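Local coordinates for protein 3,6-diketocamphane 1,6 monooxygenase (Pseudomonas putida, PDB 4UWM) that catalyses the FMNH2- and O2-dependent Baeyer-Villiger oxidation of (1S,4S)-bornane-2,5-dione to 5-oxo-1,2-campholide in the breakdown of (-)-camphor, at residues L139-R144 / G163-A168; P220-S225 / K231-V236; R20-W25 / W51-N56. All coordinates share one frame; numbering follows the deposited sequence.

Contact 1 (L139-R144 / G163-A168); sequences LNDMVR and GKYWDA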
# COMPACT_ATOMS: atom_id res chain seq x y z
N LEU A 139 -19.96 8.31 -11.39
CA LEU A 139 -19.00 7.29 -10.94
C LEU A 139 -18.63 6.29 -12.02
O LEU A 139 -17.47 5.96 -12.18
CB LEU A 139 -19.48 6.57 -9.67
CG LEU A 139 -19.54 7.43 -8.39
CD1 LEU A 139 -20.38 6.74 -7.33
CD2 LEU A 139 -18.16 7.75 -7.84
N ASN A 140 -19.61 5.81 -12.80
CA ASN A 140 -19.32 4.83 -13.87
C ASN A 140 -18.45 5.41 -15.00
O ASN A 140 -17.60 4.70 -15.55
CB ASN A 140 -20.61 4.21 -14.42
CG ASN A 140 -21.31 3.31 -13.40
OD1 ASN A 140 -20.67 2.58 -12.62
ND2 ASN A 140 -22.62 3.36 -13.40
N ASP A 141 -18.67 6.68 -15.34
CA ASP A 141 -17.82 7.37 -16.31
C ASP A 141 -16.40 7.52 -15.76
O ASP A 141 -15.42 7.36 -16.49
CB ASP A 141 -18.36 8.77 -16.62
CG ASP A 141 -19.67 8.75 -17.41
OD1 ASP A 141 -20.01 7.70 -18.00
OD2 ASP A 141 -20.34 9.80 -17.45
N MET A 142 -16.30 7.84 -14.46
CA MET A 142 -15.01 7.85 -13.76
C MET A 142 -14.29 6.50 -13.86
O MET A 142 -13.09 6.47 -14.18
CB MET A 142 -15.16 8.31 -12.30
CG MET A 142 -15.63 9.73 -12.21
SD MET A 142 -15.88 10.36 -10.55
CE MET A 142 -14.21 10.87 -10.11
N VAL A 143 -15.01 5.40 -13.63
CA VAL A 143 -14.42 4.05 -13.79
C VAL A 143 -13.87 3.84 -15.20
O VAL A 143 -12.76 3.33 -15.37
CB VAL A 143 -15.41 2.91 -13.40
CG1 VAL A 143 -14.88 1.53 -13.78
CG2 VAL A 143 -15.75 2.96 -11.91
N ARG A 144 -14.64 4.24 -16.21
CA ARG A 144 -14.24 4.08 -17.61
C ARG A 144 -12.96 4.86 -17.96
O ARG A 144 -12.07 4.34 -18.60
CB ARG A 144 -15.39 4.52 -18.53
CG ARG A 144 -15.47 3.79 -19.86
CD ARG A 144 -16.72 4.20 -20.63
NE ARG A 144 -17.92 4.18 -19.80
CZ ARG A 144 -18.66 5.25 -19.52
NH1 ARG A 144 -18.34 6.44 -20.02
NH2 ARG A 144 -19.74 5.13 -18.76
N GLY A 163 -8.40 14.46 -19.58
CA GLY A 163 -9.73 13.89 -19.50
C GLY A 163 -10.70 14.76 -18.75
O GLY A 163 -10.36 15.86 -18.31
N LYS A 164 -11.92 14.25 -18.59
CA LYS A 164 -12.94 14.95 -17.82
C LYS A 164 -12.62 14.93 -16.33
O LYS A 164 -12.94 15.88 -15.58
CB LYS A 164 -14.32 14.33 -18.07
CG LYS A 164 -15.48 15.26 -17.72
CD LYS A 164 -16.80 14.53 -17.61
CE LYS A 164 -17.86 15.46 -17.03
NZ LYS A 164 -19.17 14.77 -16.92
N TYR A 165 -11.97 13.86 -15.89
CA TYR A 165 -11.74 13.66 -14.47
C TYR A 165 -10.27 13.70 -14.06
O TYR A 165 -9.95 14.12 -12.94
CB TYR A 165 -12.39 12.34 -14.03
CG TYR A 165 -13.89 12.33 -14.23
CD1 TYR A 165 -14.71 13.12 -13.43
CD2 TYR A 165 -14.49 11.53 -15.21
CE1 TYR A 165 -16.08 13.13 -13.61
CE2 TYR A 165 -15.87 11.54 -15.40
CZ TYR A 165 -16.66 12.34 -14.58
OH TYR A 165 -18.03 12.39 -14.71
N TRP A 166 -9.38 13.26 -14.95
CA TRP A 166 -7.95 13.33 -14.65
C TRP A 166 -7.10 13.76 -15.84
O TRP A 166 -7.46 13.51 -16.98
CB TRP A 166 -7.41 11.96 -14.22
CG TRP A 166 -8.05 11.40 -13.00
CD1 TRP A 166 -7.76 11.70 -11.70
CD2 TRP A 166 -9.10 10.42 -12.95
NE1 TRP A 166 -8.54 10.97 -10.85
CE2 TRP A 166 -9.37 10.16 -11.59
CE3 TRP A 166 -9.81 9.72 -13.93
CZ2 TRP A 166 -10.34 9.25 -11.17
CZ3 TRP A 166 -10.80 8.78 -13.50
CH2 TRP A 166 -11.04 8.57 -12.13
N ASP A 167 -5.95 14.33 -15.53
CA ASP A 167 -4.86 14.40 -16.51
C ASP A 167 -3.83 13.31 -16.18
O ASP A 167 -3.48 13.12 -15.02
CB ASP A 167 -4.18 15.77 -16.45
CG ASP A 167 -5.12 16.88 -16.84
OD1 ASP A 167 -5.99 16.66 -17.70
OD2 ASP A 167 -5.02 17.97 -16.25
N ALA A 168 -3.35 12.61 -17.20
CA ALA A 168 -2.38 11.55 -17.00
C ALA A 168 -1.64 11.27 -18.29
O ALA A 168 -2.09 11.65 -19.35
CB ALA A 168 -3.10 10.28 -16.53
O HOH W 1 -19.23 11.95 -16.81
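Asp141, Tyr165 and Lys164 meet at a single water, an example of how one solvent molecule can link an acidic helix side chain to a polar loop. The water donates to Asp141 OD2 and also bonds to Tyr165 OH, both at an unusually short 2.5 Å, and it accepts from Lys164 NZ at 2.8 Å. This last bond belongs to one of two deposited conformers of the lysine. The phenol oxygen is also gripped by the backbone N of Asn138, just ahead of helix 139-155. The other carboxylate oxygen of Asp141 turns along its own helix into a salt bridge (Arg144 NH2 to Asp141 OD1, 2.7 Å), made by one of the two arginine conformers.

Beside this polar cluster the contact is aromatic. Met142 lays its CG over the middle of the Tyr165 ring, 3.4 Å from CG to the ring centroid and only 1° off the normal. Its sulfur follows across the same face, with SD 4.4 Å from the centroid of Tyr165, a Met-aromatic contact. A bend at chi3 (84°) keeps the methyl CE by the ring, near CD1. Lys164 CB lies over the opposite face toward the rim, and Asp141 CB approaches obliquely, 3.9 Å from Tyr165 CE2. The indole of Trp166 presents its edge to the helix backbone, with CZ3 3.3 Å from Met142 O, while Tyr165 CB rests over one face, toward the rim.

OE2 of Glu145, one turn beyond Asp141, accepts hydrogen bonds from the backbone N of both Tyr165 and Trp166, which probably helps to hold the turn before strand 167-170. The phenol is thus clamped across its ring and tethered at its hydroxyl. Asp141 OD2 and Lys164 NZ are 5.1 Å apart; their opposite charges are not in contact, and the water that bonds to both probably links them.

Contact 2 (P220-S225 / K231-V236); sequences PVSIFS and KRHWEV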
# COMPACT_ATOMS: atom_id res chain seq x y z
N PRO A 220 -16.22 -12.45 -14.10
CA PRO A 220 -17.40 -12.05 -13.34
C PRO A 220 -17.38 -12.60 -11.89
O PRO A 220 -16.98 -13.74 -11.66
CB PRO A 220 -18.54 -12.68 -14.16
CG PRO A 220 -17.93 -13.95 -14.69
CD PRO A 220 -16.48 -13.62 -14.96
N VAL A 221 -17.79 -11.78 -10.93
CA VAL A 221 -17.86 -12.19 -9.52
C VAL A 221 -19.28 -11.87 -9.07
O VAL A 221 -19.74 -10.75 -9.19
CB VAL A 221 -16.82 -11.44 -8.62
CG1 VAL A 221 -16.84 -11.98 -7.19
CG2 VAL A 221 -15.42 -11.57 -9.19
N SER A 222 -19.99 -12.87 -8.55
CA SER A 222 -21.35 -12.68 -8.08
C SER A 222 -21.44 -12.98 -6.59
O SER A 222 -20.78 -13.90 -6.10
CB SER A 222 -22.32 -13.61 -8.83
OG SER A 222 -22.29 -13.41 -10.24
N ILE A 223 -22.25 -12.21 -5.89
CA ILE A 223 -22.61 -12.52 -4.51
C ILE A 223 -23.90 -13.34 -4.57
O ILE A 223 -24.90 -12.89 -5.13
CB ILE A 223 -22.84 -11.25 -3.66
CG1 ILE A 223 -21.71 -10.21 -3.86
CG2 ILE A 223 -23.02 -11.62 -2.19
CD1 ILE A 223 -20.34 -10.58 -3.33
N PHE A 224 -23.89 -14.55 -4.00
CA PHE A 224 -25.09 -15.40 -4.12
C PHE A 224 -26.27 -14.78 -3.43
O PHE A 224 -26.21 -14.49 -2.23
CB PHE A 224 -24.88 -16.81 -3.60
CG PHE A 224 -26.08 -17.70 -3.79
CD1 PHE A 224 -26.46 -18.11 -5.07
CD2 PHE A 224 -26.84 -18.12 -2.71
CE1 PHE A 224 -27.56 -18.94 -5.26
CE2 PHE A 224 -27.95 -18.94 -2.89
CZ PHE A 224 -28.31 -19.35 -4.16
N SER A 225 -27.34 -14.56 -4.19
CA SER A 225 -28.54 -13.90 -3.69
C SER A 225 -29.83 -14.62 -4.09
O SER A 225 -30.91 -14.05 -3.99
CB SER A 225 -28.56 -12.43 -4.13
OG SER A 225 -28.90 -12.31 -5.50
N LYS A 231 -28.65 -17.20 -12.20
CA LYS A 231 -28.85 -17.55 -13.60
C LYS A 231 -28.92 -16.30 -14.48
O LYS A 231 -28.30 -16.25 -15.53
CB LYS A 231 -30.08 -18.44 -13.77
CG LYS A 231 -29.85 -19.87 -13.27
CD LYS A 231 -30.98 -20.80 -13.68
CE LYS A 231 -32.26 -20.52 -12.90
NZ LYS A 231 -33.45 -21.05 -13.61
N ARG A 232 -29.66 -15.28 -14.03
CA ARG A 232 -29.72 -14.00 -14.76
C ARG A 232 -28.32 -13.37 -14.96
O ARG A 232 -28.02 -12.83 -16.03
CB ARG A 232 -30.66 -13.01 -14.06
CG ARG A 232 -30.98 -11.75 -14.86
CD ARG A 232 -31.66 -12.07 -16.19
NE ARG A 232 -31.69 -10.90 -17.06
CZ ARG A 232 -31.67 -10.95 -18.39
NH1 ARG A 232 -31.62 -12.11 -19.03
NH2 ARG A 232 -31.68 -9.82 -19.08
N HIS A 233 -27.48 -13.46 -13.94
CA HIS A 233 -26.10 -12.96 -14.03
C HIS A 233 -25.36 -13.63 -15.18
O HIS A 233 -24.76 -12.94 -16.01
CB HIS A 233 -25.35 -13.18 -12.70
CG HIS A 233 -25.56 -12.08 -11.71
ND1 HIS A 233 -24.70 -11.85 -10.66
CD2 HIS A 233 -26.54 -11.14 -11.61
CE1 HIS A 233 -25.15 -10.82 -9.95
NE2 HIS A 233 -26.26 -10.37 -10.52
N TRP A 234 -25.42 -14.96 -15.24
CA TRP A 234 -24.73 -15.67 -16.32
C TRP A 234 -25.35 -15.41 -17.71
O TRP A 234 -24.61 -15.29 -18.68
CB TRP A 234 -24.56 -17.17 -16.03
CG TRP A 234 -23.63 -17.76 -17.02
CD1 TRP A 234 -23.96 -18.50 -18.10
CD2 TRP A 234 -22.21 -17.60 -17.06
NE1 TRP A 234 -22.83 -18.84 -18.81
CE2 TRP A 234 -21.74 -18.30 -18.19
CE3 TRP A 234 -21.28 -16.94 -16.24
CZ2 TRP A 234 -20.39 -18.36 -18.53
CZ3 TRP A 234 -19.93 -17.00 -16.58
CH2 TRP A 234 -19.50 -17.70 -17.72
N GLU A 235 -26.68 -15.31 -17.78
CA GLU A 235 -27.38 -14.90 -19.00
C GLU A 235 -26.81 -13.58 -19.54
O GLU A 235 -26.37 -13.52 -20.69
CB GLU A 235 -28.88 -14.72 -18.76
CG GLU A 235 -29.70 -15.99 -18.65
CD GLU A 235 -31.17 -15.73 -18.41
OE1 GLU A 235 -31.59 -14.56 -18.40
OE2 GLU A 235 -31.92 -16.70 -18.22
N VAL A 236 -26.83 -12.54 -18.69
CA VAL A 236 -26.40 -11.20 -19.08
C VAL A 236 -24.93 -11.20 -19.51
O VAL A 236 -24.58 -10.62 -20.54
CB VAL A 236 -26.68 -10.16 -17.98
CG1 VAL A 236 -25.99 -8.84 -18.29
CG2 VAL A 236 -28.18 -9.95 -17.82
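Ser222 OG and His233 ND1 form the polar centre of this strand-helix contact, 2.9 Å apart, with either able to be the donor. The hydroxyl lies at the edge of the imidazole, close to its plane, and Ser222 CB follows it at 3.5 Å from His233 ND1. With OG anti to its own carbonyl carbon (chi1 -58°), Ser222 turns the hydroxyl to the helix. The second first-shell contact is apolar: Pro220 CG meets the benzo edge of Trp234, 4.1 Å from CZ3, near the ring plane. Trp234 reaches it with CG anti to the backbone N (chi1 -168°).

A second shell fixes both members of the polar pair. Ser222 OG is also hydrogen-bonded to His253 NE2, so the hydroxyl bridges two histidines. His233 holds the Ser204 carbonyl through NE2, and with a partner at each ring nitrogen the imidazole is probably held against rotation. Ser204 belongs to the run of residues that binds FMN, and the His233 side chain comes within about 5 Å of the flavin nucleotide. Trp234 in turn makes a cation-pi contact with Arg250.

Strand 219-223 and helix 227-244 are the first two elements of a beta-alpha-beta unit completed by strand 254-261, in the parallel barrel of a luciferase-like flavoprotein. Serine and proline face the helix, whereas the CB of Ile223, a residue of the FMN pocket, points away from it. Met210 of helix 208-216 touches Pro220, Ser222 and His233, and so packs the preceding helix against the same seam, while backbone bonds join Val221 to strand 198-202 and Ser222 to strand 254-261.

Contact 3 (R20-W25 / W51-N56); sequences RQTFDW and WENIPN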
# COMPACT_ATOMS: atom_id res chain seq x y z
N ARG A 20 -4.54 -2.80 13.95
CA ARG A 20 -3.51 -3.84 14.06
C ARG A 20 -4.08 -5.26 14.10
O ARG A 20 -3.53 -6.16 13.46
CB ARG A 20 -2.56 -3.58 15.25
CG ARG A 20 -1.33 -4.48 15.25
CD ARG A 20 -0.49 -4.26 16.51
NE ARG A 20 0.87 -4.77 16.34
CZ ARG A 20 1.21 -6.05 16.44
NH1 ARG A 20 0.29 -6.97 16.72
NH2 ARG A 20 2.47 -6.42 16.26
N GLN A 21 -5.16 -5.46 14.86
CA GLN A 21 -5.79 -6.77 14.96
C GLN A 21 -6.35 -7.21 13.60
O GLN A 21 -6.24 -8.36 13.22
CB GLN A 21 -6.93 -6.74 15.99
CG GLN A 21 -6.49 -6.65 17.45
CD GLN A 21 -7.70 -6.41 18.37
OE1 GLN A 21 -8.58 -5.59 18.09
NE2 GLN A 21 -7.74 -7.16 19.46
N THR A 22 -6.97 -6.27 12.89
CA THR A 22 -7.57 -6.56 11.59
C THR A 22 -6.48 -7.01 10.62
O THR A 22 -6.64 -7.99 9.88
CB THR A 22 -8.30 -5.30 11.07
OG1 THR A 22 -9.35 -4.97 11.98
CG2 THR A 22 -8.89 -5.49 9.67
N PHE A 23 -5.38 -6.26 10.61
CA PHE A 23 -4.24 -6.52 9.73
C PHE A 23 -3.60 -7.88 10.05
O PHE A 23 -3.36 -8.69 9.14
CB PHE A 23 -3.24 -5.35 9.81
CG PHE A 23 -2.36 -5.20 8.59
CD1 PHE A 23 -2.89 -4.75 7.39
CD2 PHE A 23 -0.98 -5.49 8.66
CE1 PHE A 23 -2.08 -4.58 6.27
CE2 PHE A 23 -0.17 -5.34 7.55
CZ PHE A 23 -0.72 -4.89 6.34
N ASP A 24 -3.41 -8.16 11.34
CA ASP A 24 -2.90 -9.45 11.81
C ASP A 24 -3.79 -10.63 11.36
O ASP A 24 -3.29 -11.62 10.82
CB ASP A 24 -2.72 -9.43 13.34
CG ASP A 24 -1.86 -10.59 13.87
OD1 ASP A 24 -0.91 -11.03 13.17
OD2 ASP A 24 -2.13 -11.04 14.99
N TRP A 25 -5.10 -10.49 11.55
CA TRP A 25 -6.05 -11.50 11.11
C TRP A 25 -6.01 -11.74 9.59
O TRP A 25 -6.05 -12.90 9.11
CB TRP A 25 -7.47 -11.11 11.58
CG TRP A 25 -8.60 -12.08 11.15
CD1 TRP A 25 -9.82 -11.73 10.62
CD2 TRP A 25 -8.63 -13.50 11.29
NE1 TRP A 25 -10.58 -12.87 10.39
CE2 TRP A 25 -9.86 -13.96 10.79
CE3 TRP A 25 -7.70 -14.44 11.78
CZ2 TRP A 25 -10.22 -15.33 10.78
CZ3 TRP A 25 -8.05 -15.81 11.75
CH2 TRP A 25 -9.30 -16.23 11.26
N TRP A 51 -17.62 -2.44 10.02
CA TRP A 51 -17.33 -3.86 9.89
C TRP A 51 -16.35 -4.11 8.74
O TRP A 51 -15.43 -4.92 8.88
CB TRP A 51 -18.60 -4.68 9.65
CG TRP A 51 -19.53 -4.86 10.83
CD1 TRP A 51 -20.48 -3.98 11.26
CD2 TRP A 51 -19.64 -6.03 11.67
NE1 TRP A 51 -21.17 -4.53 12.33
CE2 TRP A 51 -20.68 -5.78 12.60
CE3 TRP A 51 -18.98 -7.25 11.73
CZ2 TRP A 51 -21.04 -6.70 13.59
CZ3 TRP A 51 -19.35 -8.19 12.72
CH2 TRP A 51 -20.36 -7.90 13.64
N GLU A 52 -16.55 -3.41 7.62
CA GLU A 52 -15.71 -3.60 6.45
C GLU A 52 -14.63 -2.52 6.54
O GLU A 52 -14.78 -1.43 6.00
CB GLU A 52 -16.53 -3.48 5.16
CG GLU A 52 -17.80 -4.35 5.14
CD GLU A 52 -19.05 -3.67 5.70
OE1 GLU A 52 -18.95 -2.65 6.41
OE2 GLU A 52 -20.18 -4.19 5.44
N ASN A 53 -13.56 -2.82 7.26
CA ASN A 53 -12.68 -1.77 7.76
C ASN A 53 -11.28 -1.77 7.13
O ASN A 53 -10.30 -1.44 7.81
CB ASN A 53 -12.61 -1.84 9.31
CG ASN A 53 -12.03 -3.14 9.81
OD1 ASN A 53 -11.85 -4.08 9.05
ND2 ASN A 53 -11.68 -3.20 11.11
N ILE A 54 -11.17 -2.14 5.85
CA ILE A 54 -9.88 -2.08 5.17
C ILE A 54 -9.97 -1.06 4.02
O ILE A 54 -10.62 -1.34 3.02
CB ILE A 54 -9.41 -3.49 4.69
CG1 ILE A 54 -9.01 -4.37 5.90
CG2 ILE A 54 -8.22 -3.39 3.70
CD1 ILE A 54 -8.65 -5.80 5.53
N PRO A 55 -9.32 0.12 4.17
CA PRO A 55 -9.37 1.13 3.10
C PRO A 55 -8.28 0.94 2.05
O PRO A 55 -8.28 1.64 1.02
CB PRO A 55 -9.12 2.46 3.86
CG PRO A 55 -8.25 2.06 5.01
CD PRO A 55 -8.70 0.65 5.40
N ASN A 56 -7.34 0.04 2.32
CA ASN A 56 -6.22 -0.19 1.40
C ASN A 56 -5.86 -1.68 1.32
O ASN A 56 -4.89 -2.12 1.94
CB ASN A 56 -4.98 0.63 1.83
CG ASN A 56 -5.15 2.13 1.64
OD1 ASN A 56 -5.63 2.83 2.55
ND2 ASN A 56 -4.70 2.64 0.49
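Thr22, on helix 19-35, and Asn53, on an irregular loop, have their CA atoms 8.0 Å apart, the closest pairing of the two backbones, and their side chains extend toward each other from opposite directions. Asn53 ND2 donates to Thr22 OG1 at 3.1 Å; an N-H...O angle of 143° makes the bond somewhat bent, and the hydroxyl lies 26° out of the amide plane. Thr22 OG1 is also bonded to the carbonyl of Ser18, one turn back, which fixes its rotation.

The threonine methyl serves the other side of the contact. CG2 lies anti to the backbone N and touches the amide at Asn53 OD1, 3.3 Å away, and the aliphatic Ile54 CG1 at 3.9 Å. Asn53 OD1 is buried here without a polar partner in the model, so a single N-H carries the polar link. Without the Asn53 amide, as with an alanine here, the Thr22 hydroxyl would probably be left with Ser18 alone and a gap would open beside its methyl.

Ile54 continues the apolar layer onto Leu60 of helix 57-65, and Phe23, beside Thr22, packs on Ile98 of the second subunit. Residues 51-56 lie in the beta-alpha connection from strand 40-43 to helix 57-65. In TIM barrels such loops, at the C-terminal ends of the strands, form the active-site side, and FMN-binding Ser44 opens this one.

Overall arrangement
The three contacts follow one another along a single luciferase-like chain, contact 3 first, then contact 1, then contact 2, and none touches another. Their centres are 27 to 29 Å apart, with contacts 2 and 3 on opposite sides of the chain's centre. Distance to the flavin separates them further: contact 2 includes Ile223 of the FMN pocket, whereas the Ile54 side chain of contact 3 is about 11 Å from FMN and the Asp141 side chain of contact 1 about 13 Å. Contacts 1 and 3 also reach the second subunit: Asp167 bonds to Lys137 of the second subunit and Trp51 to Gln182 of the second subunit. Contact 2 lies wholly within one chain.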